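Local coordinates for oxysterol-binding protein homolog 3 (Saccharomyces cerevisiae, PDB 4IC4), which carries lipids such as sterols in a hydrophobic pocket between membranes, in a directional, phosphoinositide-coupled transfer through the cytosol, at residues G136-V150 with F153-T167. Numbering follows the deposited sequence.
Sequences GFRLISEKVSHRPPV and FFAEHLDWECSYTVT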
loop_
_atom_site.group_PDB
_atom_site.type_symbol
_atom_site.label_atom_id
_atom_site.label_comp_id
_atom_site.label_asym_id
_atom_site.label_seq_id
_atom_site.Cartn_x
_atom_site.Cartn_y
_atom_site.Cartn_z
ATOM N N GLY A 136 -3.587 -16.873 5.363
ATOM C CA GLY A 136 -2.337 -17.514 5.723
ATOM C C GLY A 136 -1.083 -16.666 5.765
ATOM O O GLY A 136 0.019 -17.209 5.676
ATOM N N PHE A 137 -1.216 -15.351 5.910
ATOM C CA PHE A 137 -0.016 -14.529 5.951
ATOM C C PHE A 137 -0.006 -13.509 7.070
ATOM O O PHE A 137 -1.028 -13.223 7.694
ATOM C CB PHE A 137 0.195 -13.812 4.607
ATOM C CG PHE A 137 -0.674 -12.588 4.410
ATOM C CD1 PHE A 137 -0.321 -11.364 4.974
ATOM C CD2 PHE A 137 -1.830 -12.657 3.635
ATOM C CE1 PHE A 137 -1.104 -10.223 4.767
ATOM C CE2 PHE A 137 -2.620 -11.526 3.422
ATOM C CZ PHE A 137 -2.258 -10.305 3.987
ATOM N N ARG A 138 1.178 -12.980 7.334
ATOM C CA ARG A 138 1.337 -11.941 8.331
ATOM C C ARG A 138 2.291 -10.940 7.715
ATOM O O ARG A 138 3.172 -11.298 6.929
ATOM C CB ARG A 138 1.911 -12.487 9.635
ATOM C CG ARG A 138 3.333 -12.989 9.538
ATOM C CD ARG A 138 3.771 -13.554 10.871
ATOM N NE ARG A 138 5.170 -13.958 10.864
ATOM C CZ ARG A 138 5.745 -14.648 11.843
ATOM N NH1 ARG A 138 5.034 -15.008 12.901
ATOM N NH2 ARG A 138 7.027 -14.972 11.763
ATOM N N LEU A 139 2.108 -9.681 8.071
ATOM C CA LEU A 139 2.937 -8.627 7.536
ATOM C C LEU A 139 3.353 -7.677 8.642
ATOM O O LEU A 139 2.599 -7.444 9.588
ATOM C CB LEU A 139 2.139 -7.872 6.467
ATOM C CG LEU A 139 2.601 -6.536 5.884
ATOM C CD1 LEU A 139 1.849 -6.289 4.577
ATOM C CD2 LEU A 139 2.351 -5.399 6.868
ATOM N N ILE A 140 4.576 -7.170 8.547
ATOM C CA ILE A 140 5.050 -6.169 9.488
ATOM C C ILE A 140 5.679 -5.061 8.641
ATOM O O ILE A 140 6.315 -5.329 7.621
ATOM C CB ILE A 140 6.084 -6.722 10.507
ATOM C CG1 ILE A 140 6.528 -5.593 11.443
ATOM C CG2 ILE A 140 7.293 -7.301 9.793
ATOM C CD1 ILE A 140 5.397 -4.953 12.231
ATOM N N SER A 141 5.462 -3.816 9.043
ATOM C CA SER A 141 6.011 -2.678 8.326
ATOM C C SER A 141 6.455 -1.612 9.319
ATOM O O SER A 141 5.962 -1.554 10.449
ATOM C CB SER A 141 4.973 -2.102 7.357
ATOM O OG SER A 141 3.824 -1.611 8.029
ATOM N N GLU A 142 7.382 -0.767 8.889
ATOM C CA GLU A 142 7.910 0.284 9.743
ATOM C C GLU A 142 8.426 1.444 8.899
ATOM O O GLU A 142 8.961 1.236 7.810
ATOM C CB GLU A 142 9.051 -0.297 10.596
ATOM C CG GLU A 142 9.722 0.676 11.554
ATOM C CD GLU A 142 10.669 -0.011 12.541
ATOM O OE1 GLU A 142 11.291 -1.033 12.182
ATOM O OE2 GLU A 142 10.802 0.485 13.681
ATOM N N LYS A 143 8.232 2.670 9.375
ATOM C CA LYS A 143 8.778 3.814 8.655
ATOM C C LYS A 143 10.218 3.875 9.153
ATOM O O LYS A 143 10.458 4.142 10.335
ATOM C CB LYS A 143 8.047 5.106 9.004
ATOM C CG LYS A 143 8.607 6.302 8.247
ATOM C CD LYS A 143 7.801 7.552 8.498
ATOM C CE LYS A 143 8.375 8.729 7.725
ATOM N NZ LYS A 143 7.560 9.958 7.927
ATOM N N VAL A 144 11.174 3.619 8.261
ATOM C CA VAL A 144 12.585 3.585 8.642
ATOM C C VAL A 144 13.396 4.858 8.394
ATOM O O VAL A 144 14.529 4.979 8.872
ATOM C CB VAL A 144 13.296 2.389 7.961
ATOM C CG1 VAL A 144 12.632 1.082 8.391
ATOM C CG2 VAL A 144 13.236 2.530 6.443
ATOM N N SER A 145 12.817 5.797 7.655
ATOM C CA SER A 145 13.464 7.078 7.373
ATOM C C SER A 145 12.386 8.149 7.211
ATOM O O SER A 145 11.310 7.867 6.682
ATOM C CB SER A 145 14.293 6.992 6.099
ATOM O OG SER A 145 14.865 8.254 5.801
ATOM N N HIS A 146 12.667 9.371 7.664
ATOM C CA HIS A 146 11.691 10.456 7.566
ATOM C C HIS A 146 11.968 11.404 6.401
ATOM O O HIS A 146 11.044 11.860 5.734
ATOM C CB HIS A 146 11.650 11.271 8.863
ATOM C CG HIS A 146 10.567 12.307 8.886
ATOM N ND1 HIS A 146 10.805 13.630 9.190
ATOM C CD2 HIS A 146 9.239 12.211 8.639
ATOM C CE1 HIS A 146 9.670 14.305 9.130
ATOM N NE2 HIS A 146 8.705 13.467 8.797
ATOM N N ARG A 147 13.242 11.709 6.177
ATOM C CA ARG A 147 13.648 12.601 5.096
ATOM C C ARG A 147 14.804 11.963 4.331
ATOM O O ARG A 147 15.952 12.002 4.775
ATOM C CB ARG A 147 14.094 13.958 5.660
ATOM C CG ARG A 147 12.982 14.778 6.310
ATOM C CD ARG A 147 12.095 15.442 5.268
ATOM N NE ARG A 147 12.797 16.496 4.539
ATOM C CZ ARG A 147 13.071 17.700 5.034
ATOM N NH1 ARG A 147 12.698 18.018 6.265
ATOM N NH2 ARG A 147 13.727 18.588 4.296
ATOM N N PRO A 148 14.510 11.339 3.178
ATOM C CA PRO A 148 13.179 11.209 2.577
ATOM C C PRO A 148 12.410 10.072 3.246
ATOM O O PRO A 148 13.001 9.233 3.920
ATOM C CB PRO A 148 13.501 10.901 1.124
ATOM C CG PRO A 148 14.698 10.024 1.259
ATOM C CD PRO A 148 15.534 10.749 2.298
ATOM N N PRO A 149 11.083 10.031 3.066
ATOM C CA PRO A 149 10.308 8.954 3.688
ATOM C C PRO A 149 10.627 7.598 3.074
ATOM O O PRO A 149 10.637 7.445 1.852
ATOM C CB PRO A 149 8.870 9.372 3.427
ATOM C CG PRO A 149 8.972 10.059 2.095
ATOM C CD PRO A 149 10.206 10.920 2.282
ATOM N N VAL A 150 10.899 6.618 3.928
ATOM C CA VAL A 150 11.190 5.269 3.469
ATOM C C VAL A 150 10.415 4.313 4.360
ATOM O O VAL A 150 10.482 4.398 5.587
ATOM C CB VAL A 150 12.697 4.929 3.559
ATOM C CG1 VAL A 150 12.936 3.499 3.089
ATOM C CG2 VAL A 150 13.502 5.894 2.699
ATOM N N PHE A 153 8.667 -3.171 4.378
ATOM C CA PHE A 153 7.623 -4.184 4.538
ATOM C C PHE A 153 8.172 -5.594 4.394
ATOM O O PHE A 153 9.050 -5.847 3.570
ATOM C CB PHE A 153 6.536 -4.019 3.468
ATOM C CG PHE A 153 5.758 -2.744 3.572
ATOM C CD1 PHE A 153 4.493 -2.729 4.153
ATOM C CD2 PHE A 153 6.297 -1.551 3.105
ATOM C CE1 PHE A 153 3.779 -1.535 4.270
ATOM C CE2 PHE A 153 5.590 -0.357 3.219
ATOM C CZ PHE A 153 4.331 -0.353 3.804
ATOM N N PHE A 154 7.641 -6.506 5.197
ATOM C CA PHE A 154 8.015 -7.912 5.126
ATOM C C PHE A 154 6.752 -8.726 5.362
ATOM O O PHE A 154 6.189 -8.701 6.456
ATOM C CB PHE A 154 9.067 -8.272 6.175
ATOM C CG PHE A 154 9.543 -9.702 6.091
ATOM C CD1 PHE A 154 9.947 -10.241 4.872
ATOM C CD2 PHE A 154 9.599 -10.500 7.227
ATOM C CE1 PHE A 154 10.404 -11.560 4.788
ATOM C CE2 PHE A 154 10.055 -11.819 7.157
ATOM C CZ PHE A 154 10.458 -12.347 5.931
ATOM N N ALA A 155 6.303 -9.429 4.327
ATOM C CA ALA A 155 5.100 -10.256 4.406
ATOM C C ALA A 155 5.520 -11.712 4.283
ATOM O O ALA A 155 6.356 -12.043 3.441
ATOM C CB ALA A 155 4.133 -9.889 3.282
ATOM N N GLU A 156 4.944 -12.570 5.122
ATOM C CA GLU A 156 5.280 -13.991 5.115
ATOM C C GLU A 156 4.071 -14.905 5.120
ATOM O O GLU A 156 3.099 -14.664 5.839
ATOM C CB GLU A 156 6.103 -14.367 6.343
ATOM C CG GLU A 156 7.237 -13.458 6.693
ATOM C CD GLU A 156 7.862 -13.862 8.010
ATOM O OE1 GLU A 156 8.619 -14.856 8.030
ATOM O OE2 GLU A 156 7.575 -13.197 9.028
ATOM N N HIS A 157 4.186 -15.978 4.344
ATOM C CA HIS A 157 3.178 -17.022 4.205
ATOM C C HIS A 157 4.013 -18.299 4.263
ATOM O O HIS A 157 5.234 -18.248 4.113
ATOM C CB HIS A 157 2.487 -16.886 2.844
ATOM C CG HIS A 157 1.407 -17.895 2.593
ATOM N ND1 HIS A 157 1.671 -19.192 2.210
ATOM C CD2 HIS A 157 0.057 -17.778 2.622
ATOM C CE1 HIS A 157 0.530 -19.831 2.010
ATOM N NE2 HIS A 157 -0.463 -18.995 2.252
ATOM N N LEU A 158 3.377 -19.438 4.498
ATOM C CA LEU A 158 4.122 -20.689 4.546
ATOM C C LEU A 158 4.837 -20.966 3.225
ATOM O O LEU A 158 5.942 -21.519 3.210
ATOM C CB LEU A 158 3.180 -21.859 4.849
ATOM C CG LEU A 158 3.789 -23.262 4.734
ATOM C CD1 LEU A 158 4.807 -23.462 5.840
ATOM C CD2 LEU A 158 2.695 -24.312 4.828
ATOM N N ASP A 159 4.224 -20.554 2.118
ATOM C CA ASP A 159 4.787 -20.840 0.801
ATOM C C ASP A 159 5.444 -19.697 0.032
ATOM O O ASP A 159 5.944 -19.904 -1.071
ATOM C CB ASP A 159 3.707 -21.484 -0.071
ATOM C CG ASP A 159 3.036 -22.661 0.612
ATOM O OD1 ASP A 159 3.757 -23.488 1.210
ATOM O OD2 ASP A 159 1.794 -22.758 0.553
ATOM N N TRP A 160 5.447 -18.499 0.600
ATOM C CA TRP A 160 6.060 -17.356 -0.067
ATOM C C TRP A 160 6.277 -16.226 0.914
ATOM O O TRP A 160 5.693 -16.198 1.994
ATOM C CB TRP A 160 5.183 -16.842 -1.225
ATOM C CG TRP A 160 3.750 -16.523 -0.842
ATOM C CD1 TRP A 160 2.660 -17.325 -1.024
ATOM C CD2 TRP A 160 3.267 -15.333 -0.196
ATOM N NE1 TRP A 160 1.529 -16.712 -0.534
ATOM C CE2 TRP A 160 1.873 -15.490 -0.020
ATOM C CE3 TRP A 160 3.877 -14.151 0.251
ATOM C CZ2 TRP A 160 1.075 -14.510 0.588
ATOM C CZ3 TRP A 160 3.080 -13.174 0.858
ATOM C CH2 TRP A 160 1.694 -13.364 1.019
ATOM N N GLU A 161 7.151 -15.303 0.542
ATOM C CA GLU A 161 7.404 -14.137 1.370
ATOM C C GLU A 161 7.717 -12.990 0.432
ATOM O O GLU A 161 8.120 -13.203 -0.714
ATOM C CB GLU A 161 8.557 -14.374 2.347
ATOM C CG GLU A 161 9.889 -14.699 1.708
ATOM C CD GLU A 161 10.999 -14.804 2.736
ATOM O OE1 GLU A 161 10.830 -15.551 3.725
ATOM O OE2 GLU A 161 12.040 -14.140 2.552
ATOM N N CYS A 162 7.519 -11.769 0.911
ATOM C CA CYS A 162 7.762 -10.600 0.088
ATOM C C CYS A 162 8.381 -9.481 0.909
ATOM O O CYS A 162 7.961 -9.224 2.035
ATOM C CB CYS A 162 6.441 -10.126 -0.523
ATOM S SG CYS A 162 6.622 -8.924 -1.856
ATOM N N SER A 163 9.398 -8.835 0.344
ATOM C CA SER A 163 10.080 -7.724 0.993
ATOM C C SER A 163 9.913 -6.500 0.097
ATOM O O SER A 163 9.823 -6.616 -1.130
ATOM C CB SER A 163 11.560 -8.050 1.180
ATOM O OG SER A 163 12.176 -8.295 -0.072
ATOM N N TYR A 164 9.875 -5.325 0.712
ATOM C CA TYR A 164 9.671 -4.098 -0.039
ATOM C C TYR A 164 10.196 -2.905 0.739
ATOM O O TYR A 164 9.858 -2.723 1.901
ATOM C CB TYR A 164 8.165 -3.948 -0.296
ATOM C CG TYR A 164 7.697 -2.865 -1.259
ATOM C CD1 TYR A 164 8.464 -2.481 -2.370
ATOM C CD2 TYR A 164 6.404 -2.334 -1.136
ATOM C CE1 TYR A 164 7.942 -1.611 -3.334
ATOM C CE2 TYR A 164 5.879 -1.469 -2.086
ATOM C CZ TYR A 164 6.645 -1.115 -3.185
ATOM O OH TYR A 164 6.085 -0.296 -4.143
ATOM N N THR A 165 11.053 -2.118 0.101
ATOM C CA THR A 165 11.596 -0.898 0.694
ATOM C C THR A 165 11.106 0.147 -0.293
ATOM O O THR A 165 11.513 0.149 -1.459
ATOM C CB THR A 165 13.135 -0.918 0.751
ATOM O OG1 THR A 165 13.563 -1.950 1.652
ATOM C CG2 THR A 165 13.657 0.419 1.240
ATOM N N VAL A 166 10.239 1.042 0.165
ATOM C CA VAL A 166 9.654 2.004 -0.749
ATOM C C VAL A 166 9.601 3.458 -0.308
ATOM O O VAL A 166 9.428 3.775 0.872
ATOM C CB VAL A 166 8.229 1.545 -1.099
ATOM C CG1 VAL A 166 7.384 1.487 0.171
ATOM C CG2 VAL A 166 7.598 2.477 -2.098
ATOM N N THR A 167 9.744 4.337 -1.289
ATOM C CA THR A 167 9.677 5.773 -1.079
ATOM C C THR A 167 8.683 6.328 -2.084
ATOM O O THR A 167 8.947 6.317 -3.288
ATOM C CB THR A 167 11.037 6.457 -1.322
ATOM O OG1 THR A 167 11.949 6.088 -0.282
ATOM C CG2 THR A 167 10.876 7.980 -1.329
HETATM O O HOH W 1 0.681 -19.788 5.524
HETATM O O HOH W 2 9.899 -14.317 10.487
#
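Arg138 and Glu156 form an ion pair of unusual geometry: the guanidinium uses its edge, yet the carboxylate is met from above its plane, the two planes being 52° apart. Arg138 NE gives the main bond to Glu156 OE2 (3.1 Å) and NH2 adds a weak one to the same oxygen. A water accepts from Arg138 NH2 and donates to Glu156 OE1. Arg138, with CG between its backbone N and carbonyl carbon (chi1 67°) and extended from there to NE, runs alongside the extended Glu156 chain. Trp382 adds a cation-pi contact.

In the backbone, strands 137-145 and 150-157 form an antiparallel hairpin, with Glu156 N reaching Arg138 O at 2.8 Å and Phe154 N reaching Ile140 O at 3.0 Å. On the face carrying Leu139, Ser141 CB rests over the Phe153 ring, 3.3 Å from CD1, while Leu139 CD2 lies at that ring's edge; Ser141 OG bonds to Phe128 O. Where the link between the strands ends, Thr167 OG1 donates to Pro149 O (2.8 Å) and Val150 CG1 touches Thr165 CG2 (3.7 Å). This tethers the end of the turn bearing His146 and Arg147, which bind phosphatidylinositol 4-phosphate, to strand 160-172 of the OSBP-related domain's barrel.

A leucine in place of Arg138 would probably leave the Glu156 carboxylate without its charged mate and free to turn. The hairpin thus illustrates a division of labour: backbone bonds set the register, apolar contacts line both faces, and a partly exposed ion pair adds a polar clasp on the side of Ile140 and Phe154.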